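PDB 7DVE: 6'''-hydroxyparomomycin C oxidase from Microbacterium trichothecenolyticum, which oxidises the C3 hydroxyl of the sugar in C-glycosides such as isoorientin and mangiferin, using FAD as cofactor and oxygen as electron acceptor. Local coordinates for residues Gly21-Arg26 / Thr492-Ala497; Leu154-Arg159 / Gly500-Ala505; Val268-Ala271 / Arg276-Gln279; Ala272-Thr277 / Gln446-Met451; Ser465-Trp468 / Gly472-Val475. All blocks are in the same frame, centred on the assembly; numbering follows the deposited sequence.

Contact 1 of 5, residues Gly21-Arg26 / Thr492-Ala497; sequences GATYAR and TGVALA
T23 and Y24 meet V494 and A497 where helix 19-31, the first helix of the Rossmann-type FAD-binding fold, packs on helix 490-510. The A497 methyl is the centre of the contact. T23 CG2 abuts A497 CB at 3.5 Å, and Y24 CE1 reaches the same A497 CB at 3.6 Å. The Y24 ring also spreads over the A497 carbonyl, with A497 O 3.7 Å above the ring plane, toward the rim. Next to this, T23 OG1 rests against the isopropyl group of V494, 3.2 Å from V494 CG1. This is not a polar bond. The T23 hydroxyl is turned back beside its own backbone N (chi1 -70°) and bonds to P19 O, and that leaves the T23 methyl facing A497. No hydrogen bond joins the two segments.

The segment axes approach to 8.8 Å and cross at -35°. The small A497 side chain probably helps, as the T23 and A497 CA atoms are 6.2 Å apart. Further out, L160 and V218 also touch T23, and S465 and A476 touch Y24. G21 fits the glycine pattern that, in such folds, admits a dinucleotide beside the first helix. V494 lies near T490, which binds FAD. Y24 OH is buried without a hydrogen-bond partner in the model, and A497 O stays 4.1 Å from Y24 OH.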
# COMPACT_ATOMS: atom_id res chain seq x y z
N GLY A 21 -7.93 6.19 2.33
CA GLY A 21 -9.28 6.68 2.55
C GLY A 21 -9.71 6.50 3.99
O GLY A 21 -10.33 7.39 4.59
N ALA A 22 -9.36 5.34 4.58
CA ALA A 22 -9.66 5.10 5.99
C ALA A 22 -8.96 6.12 6.88
O ALA A 22 -9.52 6.53 7.90
CB ALA A 22 -9.27 3.68 6.40
N THR A 23 -7.73 6.53 6.53
CA THR A 23 -7.05 7.51 7.37
C THR A 23 -7.85 8.80 7.41
O THR A 23 -8.05 9.39 8.48
CB THR A 23 -5.63 7.76 6.87
OG1 THR A 23 -4.83 6.61 7.11
CG2 THR A 23 -5.01 8.95 7.62
N TYR A 24 -8.30 9.26 6.23
CA TYR A 24 -9.14 10.46 6.23
C TYR A 24 -10.37 10.28 7.10
O TYR A 24 -10.72 11.16 7.91
CB TYR A 24 -9.53 10.83 4.80
CG TYR A 24 -8.49 11.66 4.10
CD1 TYR A 24 -7.39 11.05 3.50
CD2 TYR A 24 -8.59 13.03 4.04
CE1 TYR A 24 -6.43 11.79 2.84
CE2 TYR A 24 -7.63 13.79 3.38
CZ TYR A 24 -6.55 13.17 2.80
OH TYR A 24 -5.61 13.90 2.15
N ALA A 25 -11.04 9.13 6.97
CA ALA A 25 -12.25 8.89 7.77
C ALA A 25 -11.95 8.94 9.26
O ALA A 25 -12.67 9.59 10.03
CB ALA A 25 -12.87 7.54 7.41
N ARG A 26 -10.88 8.28 9.69
CA ARG A 26 -10.60 8.23 11.13
C ARG A 26 -10.17 9.58 11.67
O ARG A 26 -10.59 9.99 12.77
CB ARG A 26 -9.55 7.17 11.44
CG ARG A 26 -9.65 6.69 12.91
CD ARG A 26 -8.42 7.09 13.69
NE ARG A 26 -8.34 6.53 15.03
CZ ARG A 26 -7.91 5.30 15.29
NH1 ARG A 26 -7.74 4.40 14.34
NH2 ARG A 26 -7.66 4.96 16.55
N THR A 492 3.94 5.65 4.85
CA THR A 492 4.19 7.02 4.42
C THR A 492 2.95 7.64 3.78
O THR A 492 2.62 8.81 4.05
CB THR A 492 5.37 7.08 3.45
OG1 THR A 492 6.53 6.57 4.12
CG2 THR A 492 5.62 8.53 3.04
N GLY A 493 2.27 6.88 2.90
CA GLY A 493 1.01 7.34 2.34
C GLY A 493 -0.01 7.69 3.41
O GLY A 493 -0.67 8.73 3.33
N VAL A 494 -0.14 6.84 4.44
CA VAL A 494 -1.05 7.13 5.55
C VAL A 494 -0.62 8.40 6.30
O VAL A 494 -1.47 9.23 6.66
CB VAL A 494 -1.14 5.90 6.48
CG1 VAL A 494 -1.69 6.28 7.87
CG2 VAL A 494 -2.02 4.82 5.82
N ALA A 495 0.68 8.60 6.52
CA ALA A 495 1.16 9.83 7.17
C ALA A 495 0.77 11.09 6.40
O ALA A 495 0.30 12.09 6.98
CB ALA A 495 2.68 9.76 7.33
N LEU A 496 0.96 11.06 5.07
CA LEU A 496 0.55 12.22 4.27
C LEU A 496 -0.96 12.39 4.32
O LEU A 496 -1.47 13.52 4.41
CB LEU A 496 1.05 12.09 2.83
CG LEU A 496 2.54 11.77 2.72
CD1 LEU A 496 2.92 11.46 1.29
CD2 LEU A 496 3.35 12.93 3.26
N ALA A 497 -1.70 11.27 4.36
CA ALA A 497 -3.15 11.35 4.55
C ALA A 497 -3.50 12.02 5.88
O ALA A 497 -4.50 12.75 5.96
CB ALA A 497 -3.77 9.94 4.47

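Contact 2 of 5, residues Leu154-Arg159 / Gly500-Ala505; sequences LSEGER and GARHIA
E156 and R502 join helix 149-161 to helix 490-510 at the surface, within a salt-bridge network that also holds R159. The charge pair across the helices is long, with E156 OE2 3.6 Å from R502 NH2. The carboxylate and guanidinium planes are only 22° apart. A water bridges the pair: it donates to E156 OE2 at 2.6 Å and accepts from R502 NE at 2.9 Å. E156 CG, the aliphatic part of the chain, also packs 3.6 Å from R502 NH2. The E156 chain bends at chi2 (-69°), which brings the carboxylate round to R159 and R502. Within the first helix, R159 grips E156 side-on, with R159 NE on E156 OE1 at 2.6 Å and R159 NH2 on E156 OE2 at 2.7 Å. R502 NH1 has its own salt bridge to E152. Cutting E156 back to an alanine would probably free the R159 guanidinium from its two-nitrogen grip and leave R502 without its water-linked carboxylate. With R31 also close to R502, the E156 carboxylate probably helps to offset a cluster of positive charge.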
# COMPACT_ATOMS: atom_id res chain seq x y z
N LEU A 154 4.51 10.40 10.78
CA LEU A 154 4.78 8.97 10.76
C LEU A 154 4.37 8.32 12.09
O LEU A 154 3.83 7.21 12.10
CB LEU A 154 6.25 8.71 10.46
CG LEU A 154 6.77 9.15 9.10
CD1 LEU A 154 8.26 9.37 9.19
CD2 LEU A 154 6.45 8.11 7.99
N SER A 155 4.60 9.01 13.22
CA SER A 155 4.09 8.51 14.50
C SER A 155 2.58 8.36 14.47
O SER A 155 2.04 7.33 14.89
CB SER A 155 4.50 9.43 15.65
OG SER A 155 5.89 9.37 15.87
N GLU A 156 1.87 9.37 13.95
CA GLU A 156 0.42 9.26 13.84
C GLU A 156 -0.00 8.09 12.94
O GLU A 156 -0.96 7.38 13.24
CB GLU A 156 -0.15 10.58 13.35
CG GLU A 156 -0.36 11.54 14.49
CD GLU A 156 -1.48 11.11 15.41
OE1 GLU A 156 -1.23 10.34 16.37
OE2 GLU A 156 -2.62 11.57 15.15
N GLY A 157 0.71 7.85 11.83
CA GLY A 157 0.37 6.72 10.98
C GLY A 157 0.61 5.38 11.65
O GLY A 157 -0.17 4.44 11.48
N GLU A 158 1.71 5.26 12.41
CA GLU A 158 1.95 4.07 13.23
C GLU A 158 0.84 3.86 14.25
O GLU A 158 0.45 2.72 14.55
CB GLU A 158 3.30 4.17 13.92
CG GLU A 158 4.45 4.00 12.95
CD GLU A 158 5.71 4.74 13.37
OE1 GLU A 158 5.72 5.34 14.47
OE2 GLU A 158 6.69 4.71 12.60
N ARG A 159 0.30 4.95 14.81
CA ARG A 159 -0.87 4.80 15.68
C ARG A 159 -2.10 4.33 14.91
O ARG A 159 -2.86 3.48 15.38
CB ARG A 159 -1.15 6.12 16.39
CG ARG A 159 -2.52 6.23 17.00
CD ARG A 159 -2.68 7.56 17.71
NE ARG A 159 -3.13 8.63 16.81
CZ ARG A 159 -4.41 8.91 16.57
NH1 ARG A 159 -5.39 8.16 17.05
NH2 ARG A 159 -4.71 9.98 15.83
N GLY A 500 -3.30 15.66 5.36
CA GLY A 500 -4.42 16.14 4.54
C GLY A 500 -5.73 16.19 5.31
O GLY A 500 -6.48 17.17 5.22
N ALA A 501 -6.04 15.13 6.07
CA ALA A 501 -7.28 15.09 6.84
C ALA A 501 -7.28 16.11 7.96
O ALA A 501 -8.33 16.69 8.27
CB ALA A 501 -7.50 13.68 7.39
N ARG A 502 -6.12 16.37 8.58
CA ARG A 502 -6.05 17.46 9.55
C ARG A 502 -6.35 18.79 8.89
O ARG A 502 -7.01 19.65 9.49
CB ARG A 502 -4.67 17.50 10.19
CG ARG A 502 -4.38 16.37 11.10
CD ARG A 502 -2.95 16.47 11.55
NE ARG A 502 -2.74 15.77 12.81
CZ ARG A 502 -1.57 15.66 13.40
NH1 ARG A 502 -0.48 16.21 12.89
NH2 ARG A 502 -1.48 14.98 14.54
N HIS A 503 -5.87 18.99 7.66
CA HIS A 503 -6.18 20.23 6.96
C HIS A 503 -7.67 20.37 6.70
O HIS A 503 -8.26 21.44 6.90
CB HIS A 503 -5.40 20.33 5.64
CG HIS A 503 -5.53 21.67 5.00
ND1 HIS A 503 -6.26 21.90 3.85
CD2 HIS A 503 -5.07 22.88 5.39
CE1 HIS A 503 -6.22 23.18 3.54
NE2 HIS A 503 -5.50 23.80 4.46
N ILE A 504 -8.31 19.29 6.24
CA ILE A 504 -9.76 19.36 6.00
C ILE A 504 -10.50 19.66 7.30
O ILE A 504 -11.47 20.43 7.31
CB ILE A 504 -10.25 18.06 5.33
CG1 ILE A 504 -9.76 17.97 3.89
CG2 ILE A 504 -11.77 17.97 5.35
CD1 ILE A 504 -10.20 16.72 3.18
N ALA A 505 -10.06 19.07 8.42
CA ALA A 505 -10.67 19.39 9.72
C ALA A 505 -10.50 20.86 10.08
O ALA A 505 -11.43 21.49 10.58
CB ALA A 505 -10.08 18.50 10.82
O HOH W 1 -4.01 13.41 14.03

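Contact 3 of 5, residues Val268-Ala271 / Arg276-Gln279; sequences VVVA and RTPQ. With FAD (flavin-adenine dinucleotide), chain C.
One face of the R276 guanidinium is turned to the adenosine of FAD, with FAD C8A 3.4 Å above its plane, toward the rim. R276 NH2 also comes within 3.3 Å of FAD C2B on the ribose. At its edge the guanidinium is held in plane by D273, while S118 O and S119 OG accept from R276 NH2 and NH1. The bend at chi3 (-82°) turns the group toward the ribose.

The two segments themselves meet through V270 and T277, whose side chains run antiparallel alongside each other. V270 CG1 is 3.6 Å from T277 CG2. T277 OG1 is just as close to V270 CG1, but its hydrogen bonds go to A272 N and D273 O. T277 OG1 also lies 3.9 Å from A271 C, at the end of the strand. A271 O is 3.5 Å from FAD C5B, so the backbone there touches the cofactor directly. L473 flanks V270 on the neighbouring strand, and V475 touches T277. This is a strand-turn-helix unit of the Rossmann-type fold: strand 267-270 of the parallel sheet ends at the FAD site, and helix 276-283 starts beside the adenosine.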
# COMPACT_ATOMS: atom_id res chain seq x y z
N VAL A 268 -13.74 16.43 -1.49
CA VAL A 268 -13.65 15.14 -2.16
C VAL A 268 -12.23 14.63 -1.99
O VAL A 268 -11.27 15.31 -2.36
CB VAL A 268 -14.03 15.22 -3.65
CG1 VAL A 268 -13.85 13.84 -4.32
CG2 VAL A 268 -15.46 15.69 -3.78
N VAL A 269 -12.09 13.45 -1.41
CA VAL A 269 -10.80 12.81 -1.22
C VAL A 269 -10.81 11.57 -2.10
O VAL A 269 -11.71 10.73 -1.97
CB VAL A 269 -10.54 12.46 0.26
CG1 VAL A 269 -9.11 11.91 0.46
CG2 VAL A 269 -10.79 13.68 1.15
N VAL A 270 -9.88 11.49 -3.03
CA VAL A 270 -9.75 10.33 -3.90
C VAL A 270 -8.55 9.53 -3.41
O VAL A 270 -7.41 9.99 -3.49
CB VAL A 270 -9.62 10.70 -5.39
CG1 VAL A 270 -9.55 9.45 -6.22
CG2 VAL A 270 -10.80 11.55 -5.85
N ALA A 271 -8.82 8.34 -2.89
CA ALA A 271 -7.81 7.43 -2.41
C ALA A 271 -8.07 6.09 -3.09
O ALA A 271 -8.44 5.09 -2.47
CB ALA A 271 -7.85 7.31 -0.88
N ARG A 276 -5.81 4.13 -10.23
CA ARG A 276 -7.22 4.43 -10.42
C ARG A 276 -7.58 5.84 -9.95
O ARG A 276 -8.58 6.40 -10.44
CB ARG A 276 -8.08 3.39 -9.72
CG ARG A 276 -8.10 2.06 -10.44
CD ARG A 276 -9.08 1.11 -9.82
NE ARG A 276 -8.47 0.45 -8.67
CZ ARG A 276 -9.04 -0.52 -7.96
NH1 ARG A 276 -10.28 -0.90 -8.18
NH2 ARG A 276 -8.33 -1.12 -7.00
N THR A 277 -6.77 6.44 -9.07
CA THR A 277 -6.95 7.84 -8.69
C THR A 277 -6.67 8.78 -9.87
O THR A 277 -7.54 9.62 -10.19
CB THR A 277 -6.06 8.18 -7.49
OG1 THR A 277 -6.50 7.45 -6.34
CG2 THR A 277 -6.07 9.67 -7.19
N PRO A 278 -5.52 8.69 -10.56
CA PRO A 278 -5.39 9.45 -11.82
C PRO A 278 -6.47 9.11 -12.83
O PRO A 278 -6.92 10.00 -13.56
CB PRO A 278 -3.99 9.06 -12.35
CG PRO A 278 -3.28 8.47 -11.21
CD PRO A 278 -4.32 7.88 -10.28
N GLN A 279 -6.89 7.83 -12.91
CA GLN A 279 -7.99 7.45 -13.79
C GLN A 279 -9.23 8.30 -13.53
O GLN A 279 -9.81 8.89 -14.46
CB GLN A 279 -8.31 5.97 -13.62
CG GLN A 279 -9.28 5.41 -14.66
CD GLN A 279 -9.61 3.96 -14.40
OE1 GLN A 279 -9.78 3.54 -13.25
NE2 GLN A 279 -9.67 3.18 -15.46
PA FAD C . -5.72 0.47 -1.93
O1A FAD C . -5.64 -0.09 -3.30
O2A FAD C . -5.17 -0.31 -0.80
O5B FAD C . -7.29 0.78 -1.77
C5B FAD C . -7.95 1.59 -2.74
C4B FAD C . -9.41 1.24 -2.80
O4B FAD C . -10.00 2.16 -3.76
C3B FAD C . -9.62 -0.17 -3.41
O3B FAD C . -10.46 -0.92 -2.51
C2B FAD C . -10.36 0.16 -4.71
O2B FAD C . -11.35 -0.82 -5.02
C1B FAD C . -11.07 1.46 -4.36
N9A FAD C . -11.48 2.19 -5.61
C8A FAD C . -10.61 2.45 -6.60
N7A FAD C . -11.24 3.12 -7.57
C5A FAD C . -12.51 3.27 -7.20
C6A FAD C . -13.54 3.89 -7.81
N6A FAD C . -13.28 4.43 -8.99
N1A FAD C . -14.77 3.96 -7.25
C2A FAD C . -14.96 3.36 -6.00
N3A FAD C . -13.86 2.74 -5.38
C4A FAD C . -12.66 2.71 -5.99
N1 FAD C . 2.47 -2.47 1.54
C2 FAD C . 3.34 -2.13 2.55
O2 FAD C . 3.48 -0.95 2.82
N3 FAD C . 4.05 -3.13 3.24
C4 FAD C . 3.84 -4.49 2.92
O4 FAD C . 4.45 -5.36 3.55
C4X FAD C . 2.96 -4.82 1.90
N5 FAD C . 2.75 -6.10 1.50
C5X FAD C . 1.77 -6.37 0.59
C6 FAD C . 1.44 -7.70 0.27
C7 FAD C . 0.42 -8.01 -0.62
C7M FAD C . 0.07 -9.49 -0.94
C8 FAD C . -0.31 -6.98 -1.21
C8M FAD C . -1.44 -7.31 -2.20
C9 FAD C . 0.02 -5.65 -0.91
C9A FAD C . 1.06 -5.34 -0.02
N10 FAD C . 1.39 -4.06 0.27
C10 FAD C . 2.28 -3.79 1.23
C1' FAD C . 0.78 -2.89 -0.43
C2' FAD C . -0.38 -2.22 0.31
O2' FAD C . -1.48 -3.14 0.35
C3' FAD C . -0.76 -0.86 -0.37
O3' FAD C . 0.36 0.03 -0.35
C4' FAD C . -1.89 -0.16 0.38
O4' FAD C . -3.02 -1.01 0.44
C5' FAD C . -2.29 1.15 -0.36
O5' FAD C . -3.49 1.71 0.22
P FAD C . -4.49 2.69 -0.58
O1P FAD C . -5.76 2.91 0.16
O2P FAD C . -3.67 3.86 -0.96
O3P FAD C . -5.02 1.92 -1.90

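Contact 4 of 5, residues Ala272-Thr277 / Gln446-Met451; sequences ADALRT and QGTVRM. With FAD (flavin-adenine dinucleotide), chain C.
T448 lays its side chain against the A274 carbonyl, joining the loop 446-451 to the turn that starts helix 276-283 in the Rossmann-type FAD-binding fold. T448 OG1 donates to A274 O at 2.5 Å, in the carbonyl plane and on a lone pair. The chi1 of 52° swings the hydroxyl between the backbone N and the carbonyl carbon to make this reach. Beside it, T277 CG2 and V449 CG1 touch loosely at 4.3 Å.

The turn is held by D273. Its OD1 makes capping bonds, taking R276 N at 2.7 Å and also L275 N. Its OD2 accepts from R276 NE at 2.9 Å and, less directly, from R276 NH2. A leucine in place of R276 would probably leave D273 OD2 without its charged partner and take the guanidinium face away from the FAD ribose and C8A. Against FAD, D273 CB lies 3.4 Å from FAD O1A on the phosphate. T277 OG1 closes the turn, accepting from A272 N at 2.8 Å and donating to D273 O at 2.9 Å.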
# COMPACT_ATOMS: atom_id res chain seq x y z
N ALA A 272 -7.91 6.09 -4.41
CA ALA A 272 -8.33 4.96 -5.23
C ALA A 272 -7.15 4.11 -5.71
O ALA A 272 -7.32 3.32 -6.65
CB ALA A 272 -9.15 5.47 -6.40
N ASP A 273 -5.99 4.22 -5.05
CA ASP A 273 -4.69 3.63 -5.37
C ASP A 273 -4.02 4.48 -6.43
O ASP A 273 -4.66 5.36 -7.01
CB ASP A 273 -4.75 2.12 -5.76
CG ASP A 273 -5.23 1.84 -7.22
OD1 ASP A 273 -4.92 2.57 -8.20
OD2 ASP A 273 -5.94 0.81 -7.38
N ALA A 274 -2.73 4.24 -6.68
CA ALA A 274 -1.92 5.13 -7.51
C ALA A 274 -2.28 5.13 -8.99
O ALA A 274 -1.77 5.99 -9.73
CB ALA A 274 -0.44 4.78 -7.37
N LEU A 275 -3.10 4.19 -9.47
CA LEU A 275 -3.45 4.24 -10.89
C LEU A 275 -4.91 4.55 -11.13
O LEU A 275 -5.23 5.21 -12.12
CB LEU A 275 -3.10 2.93 -11.60
CG LEU A 275 -1.69 2.44 -11.32
CD1 LEU A 275 -1.65 0.95 -11.42
CD2 LEU A 275 -0.66 3.11 -12.24
N ARG A 276 -5.81 4.13 -10.23
CA ARG A 276 -7.22 4.43 -10.42
C ARG A 276 -7.58 5.84 -9.95
O ARG A 276 -8.58 6.40 -10.44
CB ARG A 276 -8.08 3.39 -9.72
CG ARG A 276 -8.10 2.06 -10.44
CD ARG A 276 -9.08 1.11 -9.82
NE ARG A 276 -8.47 0.45 -8.67
CZ ARG A 276 -9.04 -0.52 -7.96
NH1 ARG A 276 -10.28 -0.90 -8.18
NH2 ARG A 276 -8.33 -1.12 -7.00
N THR A 277 -6.77 6.44 -9.07
CA THR A 277 -6.95 7.84 -8.69
C THR A 277 -6.67 8.78 -9.87
O THR A 277 -7.54 9.62 -10.19
CB THR A 277 -6.06 8.18 -7.49
OG1 THR A 277 -6.50 7.45 -6.34
CG2 THR A 277 -6.07 9.67 -7.19
N GLN A 446 4.16 4.58 -6.76
CA GLN A 446 4.22 5.91 -6.21
C GLN A 446 4.20 6.94 -7.33
O GLN A 446 4.35 6.62 -8.52
CB GLN A 446 5.49 6.10 -5.36
CG GLN A 446 5.54 5.28 -4.04
CD GLN A 446 5.73 3.79 -4.27
OE1 GLN A 446 5.06 2.97 -3.64
NE2 GLN A 446 6.66 3.42 -5.16
N GLY A 447 3.99 8.20 -6.94
CA GLY A 447 4.40 9.33 -7.74
C GLY A 447 3.38 9.86 -8.73
O GLY A 447 3.57 10.96 -9.22
N THR A 448 2.30 9.13 -8.99
CA THR A 448 1.41 9.53 -10.09
C THR A 448 0.58 10.76 -9.75
O THR A 448 0.03 11.39 -10.67
CB THR A 448 0.48 8.39 -10.48
OG1 THR A 448 -0.18 7.91 -9.31
CG2 THR A 448 1.26 7.25 -11.13
N VAL A 449 0.47 11.11 -8.47
CA VAL A 449 -0.24 12.31 -8.04
C VAL A 449 0.58 12.99 -6.95
O VAL A 449 0.07 13.30 -5.87
CB VAL A 449 -1.66 11.99 -7.56
CG1 VAL A 449 -2.55 11.65 -8.75
CG2 VAL A 449 -1.65 10.83 -6.57
N ARG A 450 1.86 13.23 -7.24
CA ARG A 450 2.83 13.55 -6.20
C ARG A 450 2.62 14.95 -5.63
O ARG A 450 2.19 15.89 -6.32
CB ARG A 450 4.26 13.43 -6.78
CG ARG A 450 4.37 14.07 -8.10
CD ARG A 450 5.72 14.71 -8.40
NE ARG A 450 6.84 13.81 -8.66
CZ ARG A 450 7.90 14.16 -9.38
NH1 ARG A 450 7.98 15.34 -9.96
NH2 ARG A 450 8.92 13.31 -9.48
N MET A 451 2.94 15.09 -4.35
CA MET A 451 2.87 16.37 -3.68
C MET A 451 4.14 17.17 -3.96
O MET A 451 5.22 16.60 -4.14
CB MET A 451 2.66 16.18 -2.17
CG MET A 451 3.90 15.74 -1.41
SD MET A 451 3.73 15.98 0.38
CE MET A 451 1.97 15.79 0.62
PA FAD C . -5.72 0.47 -1.93
O1A FAD C . -5.64 -0.09 -3.30
O2A FAD C . -5.17 -0.31 -0.80
O5B FAD C . -7.29 0.78 -1.77
C5B FAD C . -7.95 1.59 -2.74
C4B FAD C . -9.41 1.24 -2.80
O4B FAD C . -10.00 2.16 -3.76
C3B FAD C . -9.62 -0.17 -3.41
O3B FAD C . -10.46 -0.92 -2.51
C2B FAD C . -10.36 0.16 -4.71
O2B FAD C . -11.35 -0.82 -5.02
C1B FAD C . -11.07 1.46 -4.36
N9A FAD C . -11.48 2.19 -5.61
C8A FAD C . -10.61 2.45 -6.60
N7A FAD C . -11.24 3.12 -7.57
C5A FAD C . -12.51 3.27 -7.20
C6A FAD C . -13.54 3.89 -7.81
N6A FAD C . -13.28 4.43 -8.99
N1A FAD C . -14.77 3.96 -7.25
C2A FAD C . -14.96 3.36 -6.00
N3A FAD C . -13.86 2.74 -5.38
C4A FAD C . -12.66 2.71 -5.99
N1 FAD C . 2.47 -2.47 1.54
C2 FAD C . 3.34 -2.13 2.55
O2 FAD C . 3.48 -0.95 2.82
N3 FAD C . 4.05 -3.13 3.24
C4 FAD C . 3.84 -4.49 2.92
O4 FAD C . 4.45 -5.36 3.55
C4X FAD C . 2.96 -4.82 1.90
N5 FAD C . 2.75 -6.10 1.50
C5X FAD C . 1.77 -6.37 0.59
C6 FAD C . 1.44 -7.70 0.27
C7 FAD C . 0.42 -8.01 -0.62
C7M FAD C . 0.07 -9.49 -0.94
C8 FAD C . -0.31 -6.98 -1.21
C8M FAD C . -1.44 -7.31 -2.20
C9 FAD C . 0.02 -5.65 -0.91
C9A FAD C . 1.06 -5.34 -0.02
N10 FAD C . 1.39 -4.06 0.27
C10 FAD C . 2.28 -3.79 1.23
C1' FAD C . 0.78 -2.89 -0.43
C2' FAD C . -0.38 -2.22 0.31
O2' FAD C . -1.48 -3.14 0.35
C3' FAD C . -0.76 -0.86 -0.37
O3' FAD C . 0.36 0.03 -0.35
C4' FAD C . -1.89 -0.16 0.38
O4' FAD C . -3.02 -1.01 0.44
C5' FAD C . -2.29 1.15 -0.36
O5' FAD C . -3.49 1.71 0.22
P FAD C . -4.49 2.69 -0.58
O1P FAD C . -5.76 2.91 0.16
O2P FAD C . -3.67 3.86 -0.96
O3P FAD C . -5.02 1.92 -1.90

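Contact 5 of 5, residues Ser465-Trp468 / Gly472-Val475; sequences SEVW and GLFV
E466 and F474 face each other across a single backbone bridge, their CA atoms 4.5 Å apart. They form a non-hydrogen-bonded antiparallel pair, with a bond on each side. V475 N donates to S465 O at 3.1 Å, and V467 N donates to L473 O at 3.1 Å.

The tight part is the apolar face of V467, L473 and V475. V467 CG2 meets L473 CD2 at 3.6 Å, and V467 CG1 meets V475 CG1 at the same distance of 3.6 Å. The two branches of V467 thus serve different neighbours.

The looser side is that of E466, whose side chain is partly exposed; the F474 ring beneath it is buried. The extended E466 chain passes over the F474 ring, its CG 4.2 Å from the ring centroid and 19° off the normal, a CH-pi contact. The carboxylate lies nearly parallel to the ring, 12° apart. E466 OE2 uses its anti lone pair to accept from G472 N at 2.7 Å. H503 touches both E466 and F474. W468 turns away and bonds to S459 through its NE1.

A single antiparallel bridge thus sets the irregular 465-468 loop against strand 473-475, the edge strand, within this chain, of the parallel sheet in the Rossmann-type fold.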
# COMPACT_ATOMS: atom_id res chain seq x y z
N SER A 465 -1.93 17.77 0.35
CA SER A 465 -2.53 16.79 -0.56
C SER A 465 -3.68 17.37 -1.39
O SER A 465 -4.44 16.59 -1.99
CB SER A 465 -3.01 15.55 0.20
OG SER A 465 -1.92 14.89 0.81
N GLU A 466 -3.83 18.68 -1.45
CA GLU A 466 -4.88 19.30 -2.24
C GLU A 466 -4.37 19.58 -3.66
O GLU A 466 -3.29 20.16 -3.82
CB GLU A 466 -5.33 20.60 -1.58
CG GLU A 466 -6.65 21.14 -2.06
CD GLU A 466 -7.05 22.39 -1.29
OE1 GLU A 466 -6.23 22.87 -0.47
OE2 GLU A 466 -8.17 22.89 -1.52
N VAL A 467 -5.13 19.16 -4.67
CA VAL A 467 -4.61 19.20 -6.04
C VAL A 467 -4.64 20.63 -6.57
O VAL A 467 -5.63 21.36 -6.41
CB VAL A 467 -5.35 18.21 -6.96
CG1 VAL A 467 -5.61 16.85 -6.27
CG2 VAL A 467 -6.62 18.79 -7.54
N TRP A 468 -3.53 21.04 -7.17
CA TRP A 468 -3.42 22.37 -7.77
C TRP A 468 -4.54 22.62 -8.77
O TRP A 468 -4.72 21.85 -9.72
CB TRP A 468 -2.07 22.51 -8.47
CG TRP A 468 -0.88 22.19 -7.63
CD1 TRP A 468 0.01 21.16 -7.81
CD2 TRP A 468 -0.43 22.91 -6.47
NE1 TRP A 468 0.98 21.21 -6.84
CE2 TRP A 468 0.74 22.27 -6.01
CE3 TRP A 468 -0.89 24.05 -5.80
CZ2 TRP A 468 1.45 22.73 -4.89
CZ3 TRP A 468 -0.18 24.50 -4.67
CH2 TRP A 468 0.98 23.84 -4.24
N GLY A 472 -10.38 21.92 -2.77
CA GLY A 472 -11.33 20.99 -2.20
C GLY A 472 -11.20 19.57 -2.71
O GLY A 472 -11.81 18.67 -2.12
N LEU A 473 -10.47 19.33 -3.79
CA LEU A 473 -10.17 17.97 -4.21
C LEU A 473 -8.86 17.55 -3.58
O LEU A 473 -7.87 18.29 -3.62
CB LEU A 473 -10.10 17.86 -5.73
CG LEU A 473 -9.57 16.54 -6.29
CD1 LEU A 473 -10.44 15.37 -5.86
CD2 LEU A 473 -9.46 16.63 -7.82
N PHE A 474 -8.84 16.35 -2.98
CA PHE A 474 -7.68 15.83 -2.28
C PHE A 474 -7.34 14.46 -2.85
O PHE A 474 -8.21 13.74 -3.33
CB PHE A 474 -7.92 15.72 -0.75
CG PHE A 474 -8.08 17.06 -0.08
CD1 PHE A 474 -9.29 17.73 -0.12
CD2 PHE A 474 -7.01 17.64 0.60
CE1 PHE A 474 -9.43 18.97 0.49
CE2 PHE A 474 -7.15 18.87 1.21
CZ PHE A 474 -8.36 19.54 1.15
N VAL A 475 -6.06 14.11 -2.76
CA VAL A 475 -5.60 12.79 -3.20
C VAL A 475 -4.86 12.14 -2.04
O VAL A 475 -4.38 12.80 -1.11
CB VAL A 475 -4.71 12.88 -4.46
CG1 VAL A 475 -5.57 13.25 -5.67
CG2 VAL A 475 -3.60 13.90 -4.26

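From the N terminus, helix 19-31 opens contact 1, which closes only at helix 490-510, near the end of the chain. Contact 2 opens later, on helix 149-161, and closes on the same C-terminal helix. The two therefore cross along the chain. Contacts 3, 4 and 5 lie within the spans of both. Contact 3 closes a short loop between strand 267-270 and helix 276-283. Contact 4 starts in that turn and closes at 446-451. Contact 5 follows in series, on strand 473-475, next to strand 267-270 in the parallel sheet. Y24 of contact 1 also touches V269 and S465. Together they tie the sheet to its flanking helices, and contacts 3 and 4 also reach FAD.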